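Local coordinates for conserved protein (Methanothermobacter thermautotrophicus, PDB 1T57) that is of unknown function but binds flavin mononucleotide and magnesium, in a fold related to the alpha/beta domain of pyruvate kinase, at residues 176-188 against 194-206. Numbering follows the deposited sequence.
With MG (magnesium ion), chain D; FMN (flavin mononucleotide), chain E.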
loop_
_atom_site.group_PDB
_atom_site.type_symbol
_atom_site.label_atom_id
_atom_site.label_comp_id
_atom_site.label_asym_id
_atom_site.label_seq_id
_atom_site.Cartn_x
_atom_site.Cartn_y
_atom_site.Cartn_z
ATOM N N TRP A 176 29.950 3.089 -9.617
ATOM C CA TRP A 176 30.876 3.193 -10.741
ATOM C C TRP A 176 31.332 1.820 -11.200
ATOM O O TRP A 176 31.565 0.927 -10.376
ATOM C CB TRP A 176 32.089 4.041 -10.329
ATOM C CG TRP A 176 31.702 5.441 -9.993
ATOM C CD1 TRP A 176 31.294 6.400 -10.868
ATOM C CD2 TRP A 176 31.536 5.997 -8.681
ATOM N NE1 TRP A 176 30.865 7.519 -10.188
ATOM C CE2 TRP A 176 31.003 7.301 -8.844
ATOM C CE3 TRP A 176 31.784 5.520 -7.384
ATOM C CZ2 TRP A 176 30.701 8.134 -7.750
ATOM C CZ3 TRP A 176 31.486 6.348 -6.297
ATOM C CH2 TRP A 176 30.951 7.641 -6.491
ATOM N N GLY A 177 31.455 1.651 -12.515
ATOM C CA GLY A 177 31.925 0.385 -13.069
ATOM C C GLY A 177 31.087 -0.835 -12.744
ATOM O O GLY A 177 29.879 -0.733 -12.627
ATOM N N ALA A 178 31.716 -1.993 -12.566
ATOM C CA ALA A 178 30.949 -3.195 -12.277
ATOM C C ALA A 178 31.531 -4.179 -11.238
ATOM O O ALA A 178 32.750 -4.327 -11.095
ATOM C CB ALA A 178 30.651 -3.915 -13.598
ATOM N N ASP A 179 30.643 -4.843 -10.500
ATOM C CA ASP A 179 31.058 -5.818 -9.492
ATOM C C ASP A 179 30.057 -6.981 -9.357
ATOM O O ASP A 179 30.224 -7.876 -8.533
ATOM C CB ASP A 179 31.292 -5.127 -8.138
ATOM C CG ASP A 179 30.064 -4.423 -7.609
ATOM O OD1 ASP A 179 30.194 -3.650 -6.635
ATOM O OD2 ASP A 179 28.967 -4.635 -8.158
ATOM N N THR A 180 29.020 -6.970 -10.189
ATOM C CA THR A 180 28.029 -8.031 -10.162
ATOM C C THR A 180 27.600 -8.426 -11.552
ATOM O O THR A 180 27.304 -7.579 -12.388
ATOM C CB THR A 180 26.765 -7.627 -9.428
ATOM O OG1 THR A 180 27.090 -7.174 -8.115
ATOM C CG2 THR A 180 25.838 -8.819 -9.340
ATOM N N ALA A 181 27.558 -9.719 -11.820
ATOM C CA ALA A 181 27.135 -10.176 -13.140
ATOM C C ALA A 181 26.307 -11.396 -12.885
ATOM O O ALA A 181 26.701 -12.258 -12.111
ATOM C CB ALA A 181 28.331 -10.518 -14.012
ATOM N N LEU A 182 25.160 -11.468 -13.540
ATOM C CA LEU A 182 24.252 -12.584 -13.349
ATOM C C LEU A 182 23.878 -13.252 -14.666
ATOM O O LEU A 182 24.009 -12.648 -15.723
ATOM C CB LEU A 182 22.988 -12.089 -12.627
ATOM C CG LEU A 182 22.810 -12.295 -11.110
ATOM C CD1 LEU A 182 23.999 -11.861 -10.307
ATOM C CD2 LEU A 182 21.606 -11.492 -10.685
ATOM N N VAL A 183 23.448 -14.510 -14.586
ATOM C CA VAL A 183 22.985 -15.253 -15.747
ATOM C C VAL A 183 21.499 -15.423 -15.488
ATOM O O VAL A 183 21.072 -16.062 -14.524
ATOM C CB VAL A 183 23.656 -16.605 -15.854
ATOM C CG1 VAL A 183 22.898 -17.490 -16.818
ATOM C CG2 VAL A 183 25.077 -16.404 -16.341
ATOM N N LEU A 184 20.689 -14.827 -16.340
ATOM C CA LEU A 184 19.264 -14.888 -16.102
ATOM C C LEU A 184 18.453 -14.829 -17.367
ATOM O O LEU A 184 18.978 -14.642 -18.476
ATOM C CB LEU A 184 18.872 -13.720 -15.193
ATOM C CG LEU A 184 19.330 -12.337 -15.695
ATOM C CD1 LEU A 184 18.593 -11.947 -17.005
ATOM C CD2 LEU A 184 19.098 -11.283 -14.607
ATOM N N THR A 185 17.154 -14.975 -17.176
ATOM C CA THR A 185 16.201 -14.924 -18.268
ATOM C C THR A 185 15.296 -13.740 -17.956
ATOM O O THR A 185 14.500 -13.774 -17.009
ATOM C CB THR A 185 15.348 -16.230 -18.354
ATOM O OG1 THR A 185 16.165 -17.324 -18.797
ATOM C CG2 THR A 185 14.205 -16.051 -19.327
ATOM N N PRO A 186 15.416 -12.665 -18.739
ATOM C CA PRO A 186 14.575 -11.498 -18.488
ATOM C C PRO A 186 13.096 -11.821 -18.555
ATOM O O PRO A 186 12.688 -12.938 -18.929
ATOM C CB PRO A 186 14.997 -10.531 -19.591
ATOM C CG PRO A 186 16.456 -10.864 -19.764
ATOM C CD PRO A 186 16.416 -12.372 -19.782
ATOM N N ALA A 187 12.301 -10.813 -18.224
ATOM C CA ALA A 187 10.860 -10.909 -18.244
ATOM C C ALA A 187 10.348 -9.477 -18.376
ATOM O O ALA A 187 11.024 -8.543 -17.981
ATOM C CB ALA A 187 10.360 -11.545 -16.926
ATOM N N HIS A 188 9.163 -9.298 -18.926
ATOM C CA HIS A 188 8.600 -7.964 -19.055
ATOM C C HIS A 188 8.035 -7.434 -17.746
ATOM O O HIS A 188 7.876 -8.178 -16.781
ATOM C CB HIS A 188 7.517 -7.976 -20.112
ATOM C CG HIS A 188 8.016 -8.356 -21.466
ATOM N ND1 HIS A 188 8.903 -7.575 -22.173
ATOM C CD2 HIS A 188 7.816 -9.468 -22.211
ATOM C CE1 HIS A 188 9.239 -8.196 -23.288
ATOM N NE2 HIS A 188 8.593 -9.348 -23.333
ATOM N N ASP A 194 8.242 -13.488 -13.479
ATOM C CA ASP A 194 8.590 -14.569 -14.388
ATOM C C ASP A 194 10.104 -14.448 -14.693
ATOM O O ASP A 194 10.654 -15.174 -15.535
ATOM C CB ASP A 194 7.821 -14.456 -15.702
ATOM C CG ASP A 194 6.413 -14.999 -15.617
ATOM O OD1 ASP A 194 5.891 -15.178 -14.485
ATOM O OD2 ASP A 194 5.828 -15.243 -16.705
ATOM N N LEU A 195 10.777 -13.527 -14.011
ATOM C CA LEU A 195 12.206 -13.326 -14.226
ATOM C C LEU A 195 12.945 -14.403 -13.464
ATOM O O LEU A 195 12.662 -14.645 -12.303
ATOM C CB LEU A 195 12.623 -11.947 -13.739
ATOM C CG LEU A 195 14.022 -11.569 -14.200
ATOM C CD1 LEU A 195 14.099 -10.049 -14.368
ATOM C CD2 LEU A 195 15.058 -12.110 -13.201
ATOM N N ARG A 196 13.893 -15.057 -14.119
ATOM C CA ARG A 196 14.596 -16.148 -13.464
ATOM C C ARG A 196 16.081 -15.886 -13.343
ATOM O O ARG A 196 16.739 -15.517 -14.328
ATOM C CB ARG A 196 14.369 -17.491 -14.211
ATOM C CG ARG A 196 12.904 -17.949 -14.349
ATOM C CD ARG A 196 12.232 -18.080 -12.945
ATOM N NE ARG A 196 12.992 -18.940 -12.024
ATOM C CZ ARG A 196 12.790 -18.993 -10.699
ATOM N NH1 ARG A 196 11.854 -18.242 -10.129
ATOM N NH2 ARG A 196 13.534 -19.776 -9.930
ATOM N N ILE A 197 16.601 -16.075 -12.128
ATOM C CA ILE A 197 18.009 -15.889 -11.892
ATOM C C ILE A 197 18.638 -17.278 -11.877
ATOM O O ILE A 197 18.340 -18.105 -11.020
ATOM C CB ILE A 197 18.243 -15.125 -10.576
ATOM C CG1 ILE A 197 17.711 -13.695 -10.747
ATOM C CG2 ILE A 197 19.734 -15.121 -10.223
ATOM C CD1 ILE A 197 17.954 -12.788 -9.576
ATOM N N HIS A 198 19.519 -17.510 -12.838
ATOM C CA HIS A 198 20.184 -18.805 -12.997
ATOM C C HIS A 198 21.569 -19.001 -12.333
ATOM O O HIS A 198 21.744 -19.902 -11.506
ATOM C CB HIS A 198 20.254 -19.118 -14.498
ATOM C CG HIS A 198 18.914 -19.116 -15.180
ATOM N ND1 HIS A 198 18.712 -18.553 -16.421
ATOM C CD2 HIS A 198 17.723 -19.652 -14.812
ATOM C CE1 HIS A 198 17.457 -18.744 -16.796
ATOM N NE2 HIS A 198 16.837 -19.407 -15.838
ATOM N N GLU A 199 22.545 -18.160 -12.677
ATOM C CA GLU A 199 23.892 -18.260 -12.099
ATOM C C GLU A 199 24.467 -16.912 -11.682
ATOM O O GLU A 199 24.214 -15.886 -12.318
ATOM C CB GLU A 199 24.859 -18.887 -13.109
ATOM C CG GLU A 199 24.618 -20.341 -13.409
ATOM C CD GLU A 199 25.363 -20.794 -14.653
ATOM O OE1 GLU A 199 26.516 -20.368 -14.854
ATOM O OE2 GLU A 199 24.799 -21.593 -15.427
ATOM N N VAL A 200 25.254 -16.911 -10.611
ATOM C CA VAL A 200 25.894 -15.675 -10.168
ATOM C C VAL A 200 27.373 -15.801 -10.558
ATOM O O VAL A 200 28.137 -16.508 -9.905
ATOM C CB VAL A 200 25.763 -15.478 -8.647
ATOM C CG1 VAL A 200 26.385 -14.125 -8.233
ATOM C CG2 VAL A 200 24.307 -15.548 -8.241
ATOM N N ILE A 201 27.775 -15.133 -11.635
ATOM C CA ILE A 201 29.162 -15.198 -12.085
ATOM C C ILE A 201 30.097 -14.561 -11.061
ATOM O O ILE A 201 31.167 -15.082 -10.792
ATOM C CB ILE A 201 29.325 -14.488 -13.431
ATOM C CG1 ILE A 201 28.384 -15.128 -14.455
ATOM C CG2 ILE A 201 30.737 -14.605 -13.904
ATOM C CD1 ILE A 201 27.991 -14.253 -15.622
ATOM N N ALA A 202 29.690 -13.436 -10.478
ATOM C CA ALA A 202 30.519 -12.758 -9.475
ATOM C C ALA A 202 29.690 -11.752 -8.662
ATOM O O ALA A 202 28.743 -11.184 -9.174
ATOM C CB ALA A 202 31.672 -12.054 -10.171
HETATM N N MSE A 203 30.043 -11.522 -7.406
HETATM C CA MSE A 203 29.288 -10.575 -6.594
HETATM C C MSE A 203 30.059 -10.130 -5.369
HETATM O O MSE A 203 30.798 -10.908 -4.786
HETATM C CB MSE A 203 27.980 -11.203 -6.118
HETATM C CG MSE A 203 28.181 -12.498 -5.367
HETATM SE SE MSE A 203 26.760 -13.052 -4.146
HETATM C CE MSE A 203 26.292 -14.727 -5.023
ATOM N N PRO A 204 29.887 -8.871 -4.952
ATOM C CA PRO A 204 30.610 -8.423 -3.763
ATOM C C PRO A 204 30.032 -9.176 -2.569
ATOM O O PRO A 204 28.820 -9.164 -2.367
ATOM C CB PRO A 204 30.277 -6.932 -3.680
ATOM C CG PRO A 204 29.644 -6.593 -5.040
ATOM C CD PRO A 204 28.932 -7.848 -5.403
ATOM N N ARG A 205 30.901 -9.821 -1.798
ATOM C CA ARG A 205 30.530 -10.581 -0.609
ATOM C C ARG A 205 29.866 -9.777 0.501
ATOM O O ARG A 205 29.009 -10.285 1.203
ATOM C CB ARG A 205 31.771 -11.241 -0.042
ATOM C CG ARG A 205 31.541 -12.158 1.130
ATOM C CD ARG A 205 32.810 -13.005 1.301
ATOM N NE ARG A 205 32.542 -14.229 2.022
ATOM C CZ ARG A 205 32.084 -14.281 3.278
ATOM N NH1 ARG A 205 31.850 -13.162 3.959
ATOM N NH2 ARG A 205 31.831 -15.460 3.856
ATOM N N PRO A 206 30.308 -8.522 0.728
ATOM C CA PRO A 206 29.685 -7.713 1.784
ATOM C C PRO A 206 28.142 -7.485 1.599
ATOM O O PRO A 206 27.387 -7.729 2.607
ATOM C CB PRO A 206 30.480 -6.393 1.724
ATOM C CG PRO A 206 31.747 -6.756 1.202
ATOM C CD PRO A 206 31.398 -7.751 0.110
ATOM O OXT PRO A 206 27.718 -7.070 0.499
HETATM MG MG MG D . 27.018 -9.387 -0.536
HETATM N N1 FMN E . 24.557 1.722 -9.006
HETATM C C2 FMN E . 24.296 1.462 -7.666
HETATM O O2 FMN E . 25.209 1.279 -6.885
HETATM N N3 FMN E . 23.037 1.238 -7.177
HETATM C C4 FMN E . 21.945 1.462 -7.976
HETATM O O4 FMN E . 20.824 1.143 -7.560
HETATM C C4A FMN E . 22.175 1.695 -9.334
HETATM N N5 FMN E . 21.108 1.872 -10.186
HETATM C C5A FMN E . 21.340 1.816 -11.540
HETATM C C6 FMN E . 20.251 1.976 -12.379
HETATM C C7 FMN E . 20.416 2.060 -13.733
HETATM C C7M FMN E . 19.183 2.304 -14.543
HETATM C C8 FMN E . 21.655 2.460 -14.220
HETATM C C8M FMN E . 21.865 2.696 -15.706
HETATM C C9 FMN E . 22.763 2.339 -13.384
HETATM C C9A FMN E . 22.636 1.919 -12.056
HETATM N N10 FMN E . 23.715 2.029 -11.167
HETATM C C10 FMN E . 23.486 1.750 -9.843
HETATM C "C1'" FMN E . 25.146 2.181 -11.633
HETATM C "C2'" FMN E . 25.618 0.877 -12.214
HETATM O "O2'" FMN E . 25.372 -0.156 -11.253
HETATM C "C3'" FMN E . 27.104 0.910 -12.490
HETATM O "O3'" FMN E . 27.814 1.248 -11.337
HETATM C "C4'" FMN E . 27.654 1.566 -13.768
HETATM O "O4'" FMN E . 29.003 1.166 -13.789
HETATM C "C5'" FMN E . 27.866 3.050 -13.971
HETATM O "O5'" FMN E . 28.600 3.075 -15.174
HETATM P P FMN E . 29.991 3.814 -15.502
HETATM O O1P FMN E . 30.127 3.810 -16.985
HETATM O O2P FMN E . 31.211 3.117 -14.867
HETATM O O3P FMN E . 29.850 5.249 -14.977
#
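The beta hairpin of strands 180-185 and 196-204 is closed at its Thr185 end by the loop to Arg196, where a hydrogen-bonded antiparallel pair forms: Thr185 N gives a hydrogen bond to Arg196 O (2.9 Å) and Thr185 O accepts one from Arg196 N. Further along, a classic beta bulge sets His198 and Glu199 opposite the single residue Val183. Val183 O is therefore gripped twice, by His198 N (2.7 Å) nearly along its C=O axis and by Glu199 N on a lone pair, while Val183 N donates to Glu199 O. The bulge points the CB of His198 toward strand 180-185: the His198 and Val183 side chains cross at about a right angle, His198 CB lying 3.9 Å from Val183 CG1, and Arg196 O lies over one ring face. An alanine here would probably keep the backbone bonds of the bulge but take away the ring over Arg196 O, leaving a gap beside that carbonyl.

In the mixed sheet the hairpin lies between strands 22-28 and 168-172. On one face Leu182 spreads its two methyls, CD1 running alongside Val200 CG1 (3.9 Å) and CD2 meeting Ile197 CD1 (4.0 Å). On the face packed against helix 36-50, Ile201 CD1 reaches Val183 CG2 (3.7 Å) and Ala181 CB; with CG1 of Val183 anti to its backbone N (chi1 164°), CG2 lies beside that N and meets the Ile201 methyl. Past the corner at Ile201, Ala181 N bonds Ala202 O. Pro204 CG then packs against Asp179 CG (3.4 Å), whose OD1 is held by Thr174 and Gly32. Pro204 O binds magnesium together with Val142 O, whereas Gly177 N, before strand 180-185, donates to the FMN phosphate at O2P (2.8 Å).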